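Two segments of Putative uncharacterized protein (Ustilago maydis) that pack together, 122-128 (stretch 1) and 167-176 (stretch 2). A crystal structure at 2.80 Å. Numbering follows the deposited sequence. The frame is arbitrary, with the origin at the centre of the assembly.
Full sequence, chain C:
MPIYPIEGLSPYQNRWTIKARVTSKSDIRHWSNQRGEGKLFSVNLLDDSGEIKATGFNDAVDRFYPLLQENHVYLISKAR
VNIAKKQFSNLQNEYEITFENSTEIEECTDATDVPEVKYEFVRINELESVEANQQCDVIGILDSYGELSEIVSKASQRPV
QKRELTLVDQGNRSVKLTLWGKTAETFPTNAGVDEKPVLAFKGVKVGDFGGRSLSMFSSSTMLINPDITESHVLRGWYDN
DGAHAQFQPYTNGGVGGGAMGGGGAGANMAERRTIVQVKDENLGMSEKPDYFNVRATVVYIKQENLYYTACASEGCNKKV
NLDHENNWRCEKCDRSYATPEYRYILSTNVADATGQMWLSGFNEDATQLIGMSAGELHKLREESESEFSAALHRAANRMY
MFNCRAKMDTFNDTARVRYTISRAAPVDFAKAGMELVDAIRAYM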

ATOM      1  N   VAL C 122     -19.947 -15.156  -6.422  1.00 78.31           N
ATOM      2  CA  VAL C 122     -20.568 -14.150  -5.589  1.00 79.82           C
ATOM      3  C   VAL C 122     -21.756 -13.608  -6.382  1.00 79.78           C
ATOM      4  O   VAL C 122     -21.593 -13.160  -7.527  1.00 76.86           O
ATOM      5  CB  VAL C 122     -19.569 -13.013  -5.274  1.00 78.02           C
ATOM      6  CG1 VAL C 122     -20.217 -11.938  -4.413  1.00 80.69           C
ATOM      7  CG2 VAL C 122     -18.318 -13.561  -4.602  1.00 77.40           C
ATOM      8  N   ARG C 123     -22.947 -13.677  -5.786  1.00 83.21           N
ATOM      9  CA  ARG C 123     -24.142 -13.119  -6.413  1.00 84.41           C
ATOM     10  C   ARG C 123     -24.000 -11.605  -6.453  1.00 82.10           C
ATOM     11  O   ARG C 123     -23.455 -11.013  -5.524  1.00 81.68           O
ATOM     12  CB  ARG C 123     -25.419 -13.519  -5.663  1.00 90.75           C
ATOM     13  CG  ARG C 123     -25.468 -14.975  -5.218  1.00 95.90           C
ATOM     14  CD  ARG C 123     -26.769 -15.683  -5.596  1.00101.13           C
ATOM     15  NE  ARG C 123     -26.961 -15.739  -7.047  1.00102.08           N
ATOM     16  CZ  ARG C 123     -26.227 -16.464  -7.895  1.00102.71           C
ATOM     17  NH1 ARG C 123     -25.222 -17.222  -7.459  1.00102.47           N
ATOM     18  NH2 ARG C 123     -26.497 -16.425  -9.197  1.00103.40           N
ATOM     19  N   ILE C 124     -24.478 -10.991  -7.535  1.00 81.29           N
ATOM     20  CA  ILE C 124     -24.388  -9.531  -7.742  1.00 80.90           C
ATOM     21  C   ILE C 124     -24.829  -8.692  -6.520  1.00 85.07           C
ATOM     22  O   ILE C 124     -24.225  -7.654  -6.227  1.00 84.80           O
ATOM     23  CB  ILE C 124     -25.187  -9.072  -8.993  1.00 80.25           C
ATOM     24  CG1 ILE C 124     -24.958  -9.997 -10.201  1.00 77.67           C
ATOM     25  CG2 ILE C 124     -24.912  -7.610  -9.324  1.00 78.62           C
ATOM     26  CD1 ILE C 124     -23.565  -9.994 -10.767  1.00 74.40           C
ATOM     27  N   ASN C 125     -25.872  -9.133  -5.814  1.00 88.93           N
ATOM     28  CA  ASN C 125     -26.318  -8.432  -4.605  1.00 92.83           C
ATOM     29  C   ASN C 125     -25.361  -8.547  -3.404  1.00 93.20           C
ATOM     30  O   ASN C 125     -25.444  -7.761  -2.463  1.00 96.22           O
ATOM     31  CB  ASN C 125     -27.759  -8.824  -4.221  1.00 98.10           C
ATOM     32  CG  ASN C 125     -28.038 -10.306  -4.391  1.00 98.76           C
ATOM     33  OD1 ASN C 125     -27.881 -10.864  -5.480  1.00 96.79           O
ATOM     34  ND2 ASN C 125     -28.466 -10.948  -3.314  1.00101.53           N
ATOM     35  N   GLU C 126     -24.443  -9.508  -3.452  1.00 91.35           N
ATOM     36  CA  GLU C 126     -23.527  -9.765  -2.333  1.00 92.36           C
ATOM     37  C   GLU C 126     -22.196  -9.007  -2.465  1.00 88.39           C
ATOM     38  O   GLU C 126     -21.434  -8.892  -1.499  1.00 88.26           O
ATOM     39  CB  GLU C 126     -23.279 -11.270  -2.191  1.00 94.36           C
ATOM     40  CG  GLU C 126     -24.532 -12.119  -2.386  1.00100.16           C
ATOM     41  CD  GLU C 126     -24.408 -13.543  -1.855  1.00104.49           C
ATOM     42  OE1 GLU C 126     -23.453 -14.256  -2.258  1.00103.15           O
ATOM     43  OE2 GLU C 126     -25.283 -13.953  -1.048  1.00108.72           O
ATOM     44  N   LEU C 127     -21.943  -8.478  -3.662  1.00 84.09           N
ATOM     45  CA  LEU C 127     -20.686  -7.810  -3.999  1.00 79.89           C
ATOM     46  C   LEU C 127     -20.337  -6.673  -3.072  1.00 81.11           C
ATOM     47  O   LEU C 127     -19.165  -6.376  -2.869  1.00 79.89           O
ATOM     48  CB  LEU C 127     -20.733  -7.259  -5.423  1.00 77.09           C
ATOM     49  CG  LEU C 127     -20.737  -8.257  -6.581  1.00 75.81           C
ATOM     50  CD1 LEU C 127     -21.214  -7.574  -7.854  1.00 75.53           C
ATOM     51  CD2 LEU C 127     -19.367  -8.888  -6.791  1.00 73.85           C
ATOM     52  N   GLU C 128     -21.353  -6.022  -2.524  1.00 84.61           N
ATOM     53  CA  GLU C 128     -21.112  -4.890  -1.648  1.00 86.94           C
ATOM     54  C   GLU C 128     -20.419  -5.314  -0.353  1.00 88.07           C
ATOM     55  O   GLU C 128     -19.904  -4.473   0.378  1.00 90.12           O
ATOM     56  CB  GLU C 128     -22.398  -4.094  -1.392  1.00 91.58           C
ATOM     57  CG  GLU C 128     -23.644  -4.933  -1.122  1.00 94.93           C
ATOM     58  CD  GLU C 128     -24.911  -4.090  -0.980  1.00 98.94           C
ATOM     59  OE1 GLU C 128     -25.082  -3.111  -1.743  1.00 98.70           O
ATOM     60  OE2 GLU C 128     -25.746  -4.413  -0.108  1.00102.30           O
TER
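Stretch 2, residues 167-176: LVDQGNRSVK

Stretch 2 is a hairpin-like segment. Its two strand portions pair through L167 N to V175 O (3.1 Å) and V175 N to L167 O (3.0 Å). Between them D169 to N172 form a type I beta turn, closed by N172 N to D169 O at 2.7 Å. The turn lies against R123 to N125, where the CA atoms come nearest: those of N125 and G171 are 5.5 Å apart. Stretch 1 turns here too, with E126 N bonded to R123 O at 2.7 Å.

The polar contacts centre on D169. D169 OD2 accepts a hydrogen bond from I124 N at 2.7 Å, and D169 OD1 accepts one from G171 N, also at 2.7 Å. The carboxylate thus braces the turn and holds it to stretch 1. R123 NE lies 3.7 Å from D169 OD2, a long salt bridge of charges only. R123 also donates to Q170 OE1, from NH2 at 2.8 Å and from NE at 3.2 Å.

The apolar contacts lie toward the strand after the turn. I124 is buried, and I124 CG2 meets V175 CG1 at 3.8 Å. L127 CD1 adds a looser contact to V175 CG1 at 4.2 Å. I124 CG2 also lies 3.4 Å from the carbonyl R173 O.

N125 OD1 sits 3.3 Å from G171 CA. A CB on G171 would clash with that oxygen.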

ATOM      1  N   LEU C 167     -24.368  -6.726 -16.214  1.00 68.89           N
ATOM      2  CA  LEU C 167     -24.665  -8.084 -15.771  1.00 69.01           C
ATOM      3  C   LEU C 167     -25.752  -8.058 -14.736  1.00 71.47           C
ATOM      4  O   LEU C 167     -25.834  -7.110 -13.959  1.00 72.73           O
ATOM      5  CB  LEU C 167     -23.425  -8.747 -15.184  1.00 66.76           C
ATOM      6  CG  LEU C 167     -22.235  -8.813 -16.133  1.00 64.82           C
ATOM      7  CD1 LEU C 167     -20.998  -9.185 -15.338  1.00 63.78           C
ATOM      8  CD2 LEU C 167     -22.488  -9.803 -17.258  1.00 65.38           C
ATOM      9  N   VAL C 168     -26.570  -9.108 -14.724  1.00 73.15           N
ATOM     10  CA  VAL C 168     -27.771  -9.185 -13.894  1.00 76.49           C
ATOM     11  C   VAL C 168     -27.931 -10.603 -13.328  1.00 77.71           C
ATOM     12  O   VAL C 168     -27.634 -11.586 -14.015  1.00 76.79           O
ATOM     13  CB  VAL C 168     -29.019  -8.796 -14.726  1.00 79.45           C
ATOM     14  CG1 VAL C 168     -30.291  -9.340 -14.109  1.00 84.48           C
ATOM     15  CG2 VAL C 168     -29.119  -7.288 -14.888  1.00 79.52           C
ATOM     16  N   ASP C 169     -28.377 -10.708 -12.076  1.00 79.96           N
ATOM     17  CA  ASP C 169     -28.798 -12.003 -11.533  1.00 83.00           C
ATOM     18  C   ASP C 169     -30.110 -11.967 -10.720  1.00 87.36           C
ATOM     19  O   ASP C 169     -30.741 -10.913 -10.582  1.00 88.69           O
ATOM     20  CB  ASP C 169     -27.648 -12.703 -10.776  1.00 82.14           C
ATOM     21  CG  ASP C 169     -27.414 -12.154  -9.361  1.00 83.15           C
ATOM     22  OD1 ASP C 169     -28.258 -11.405  -8.820  1.00 86.32           O
ATOM     23  OD2 ASP C 169     -26.357 -12.489  -8.783  1.00 81.30           O
ATOM     24  N   GLN C 170     -30.501 -13.130 -10.196  1.00 89.58           N
ATOM     25  CA  GLN C 170     -31.743 -13.304  -9.429  1.00 94.61           C
ATOM     26  C   GLN C 170     -31.918 -12.228  -8.362  1.00 95.85           C
ATOM     27  O   GLN C 170     -33.039 -11.934  -7.949  1.00100.07           O
ATOM     28  CB  GLN C 170     -31.797 -14.688  -8.762  1.00 96.35           C
ATOM     29  CG  GLN C 170     -31.421 -15.866  -9.655  1.00 95.43           C
ATOM     30  CD  GLN C 170     -29.919 -16.155  -9.689  1.00 90.80           C
ATOM     31  OE1 GLN C 170     -29.093 -15.277  -9.441  1.00 87.21           O
ATOM     32  NE2 GLN C 170     -29.561 -17.391 -10.010  1.00 91.19           N
ATOM     33  N   GLY C 171     -30.802 -11.647  -7.922  1.00 92.31           N
ATOM     34  CA  GLY C 171     -30.817 -10.584  -6.925  1.00 93.89           C
ATOM     35  C   GLY C 171     -31.544  -9.332  -7.383  1.00 96.12           C
ATOM     36  O   GLY C 171     -31.828  -8.454  -6.568  1.00 98.36           O
ATOM     37  N   ASN C 172     -31.852  -9.266  -8.682  1.00 96.16           N
ATOM     38  CA  ASN C 172     -32.496  -8.104  -9.323  1.00 98.41           C
ATOM     39  C   ASN C 172     -31.634  -6.842  -9.306  1.00 96.13           C
ATOM     40  O   ASN C 172     -32.149  -5.724  -9.417  1.00 98.54           O
ATOM     41  CB  ASN C 172     -33.889  -7.817  -8.734  1.00104.68           C
ATOM     42  CG  ASN C 172     -34.980  -8.673  -9.351  1.00108.46           C
ATOM     43  OD1 ASN C 172     -34.783  -9.858  -9.607  1.00107.53           O
ATOM     44  ND2 ASN C 172     -36.147  -8.073  -9.585  1.00113.56           N
ATOM     45  N   ARG C 173     -30.324  -7.032  -9.160  1.00 92.16           N
ATOM     46  CA  ARG C 173     -29.376  -5.927  -9.168  1.00 89.99           C
ATOM     47  C   ARG C 173     -28.425  -6.095 -10.345  1.00 86.40           C
ATOM     48  O   ARG C 173     -27.999  -7.214 -10.654  1.00 84.35           O
ATOM     49  CB  ARG C 173     -28.604  -5.854  -7.848  1.00 89.32           C
ATOM     50  CG  ARG C 173     -29.462  -5.491  -6.644  1.00 94.40           C
ATOM     51  CD  ARG C 173     -28.660  -4.836  -5.527  1.00 94.29           C
ATOM     52  NE  ARG C 173     -28.131  -3.532  -5.931  1.00 93.20           N
ATOM     53  CZ  ARG C 173     -28.726  -2.366  -5.700  1.00 96.97           C
ATOM     54  NH1 ARG C 173     -29.884  -2.318  -5.053  1.00102.51           N
ATOM     55  NH2 ARG C 173     -28.160  -1.242  -6.117  1.00 95.70           N
ATOM     56  N   SER C 174     -28.123  -4.980 -11.007  1.00 85.98           N
ATOM     57  CA  SER C 174     -27.211  -4.970 -12.145  1.00 82.71           C
ATOM     58  C   SER C 174     -25.909  -4.262 -11.794  1.00 80.17           C
ATOM     59  O   SER C 174     -25.899  -3.337 -10.975  1.00 81.27           O
ATOM     60  CB  SER C 174     -27.861  -4.309 -13.359  1.00 84.45           C
ATOM     61  OG  SER C 174     -27.772  -2.897 -13.286  1.00 86.93           O
ATOM     62  N   VAL C 175     -24.820  -4.707 -12.421  1.00 77.17           N
ATOM     63  CA  VAL C 175     -23.483  -4.176 -12.151  1.00 75.08           C
ATOM     64  C   VAL C 175     -22.707  -4.002 -13.458  1.00 72.45           C
ATOM     65  O   VAL C 175     -22.870  -4.789 -14.387  1.00 72.11           O
ATOM     66  CB  VAL C 175     -22.706  -5.068 -11.148  1.00 74.13           C
ATOM     67  CG1 VAL C 175     -22.290  -6.393 -11.784  1.00 72.67           C
ATOM     68  CG2 VAL C 175     -21.493  -4.332 -10.593  1.00 73.52           C
ATOM     69  N   LYS C 176     -21.885  -2.963 -13.533  1.00 71.57           N
ATOM     70  CA  LYS C 176     -21.060  -2.746 -14.719  1.00 70.33           C
ATOM     71  C   LYS C 176     -19.744  -3.544 -14.640  1.00 67.62           C
ATOM     72  O   LYS C 176     -19.144  -3.683 -13.567  1.00 67.86           O
ATOM     73  CB  LYS C 176     -20.780  -1.252 -14.939  1.00 72.28           C
ATOM     74  CG  LYS C 176     -21.951  -0.394 -15.419  1.00 75.32           C
ATOM     75  CD  LYS C 176     -22.498   0.480 -14.295  1.00 79.55           C
ATOM     76  CE  LYS C 176     -22.877   1.889 -14.761  1.00 83.20           C
ATOM     77  NZ  LYS C 176     -24.207   1.951 -15.422  1.00 85.88           N
TER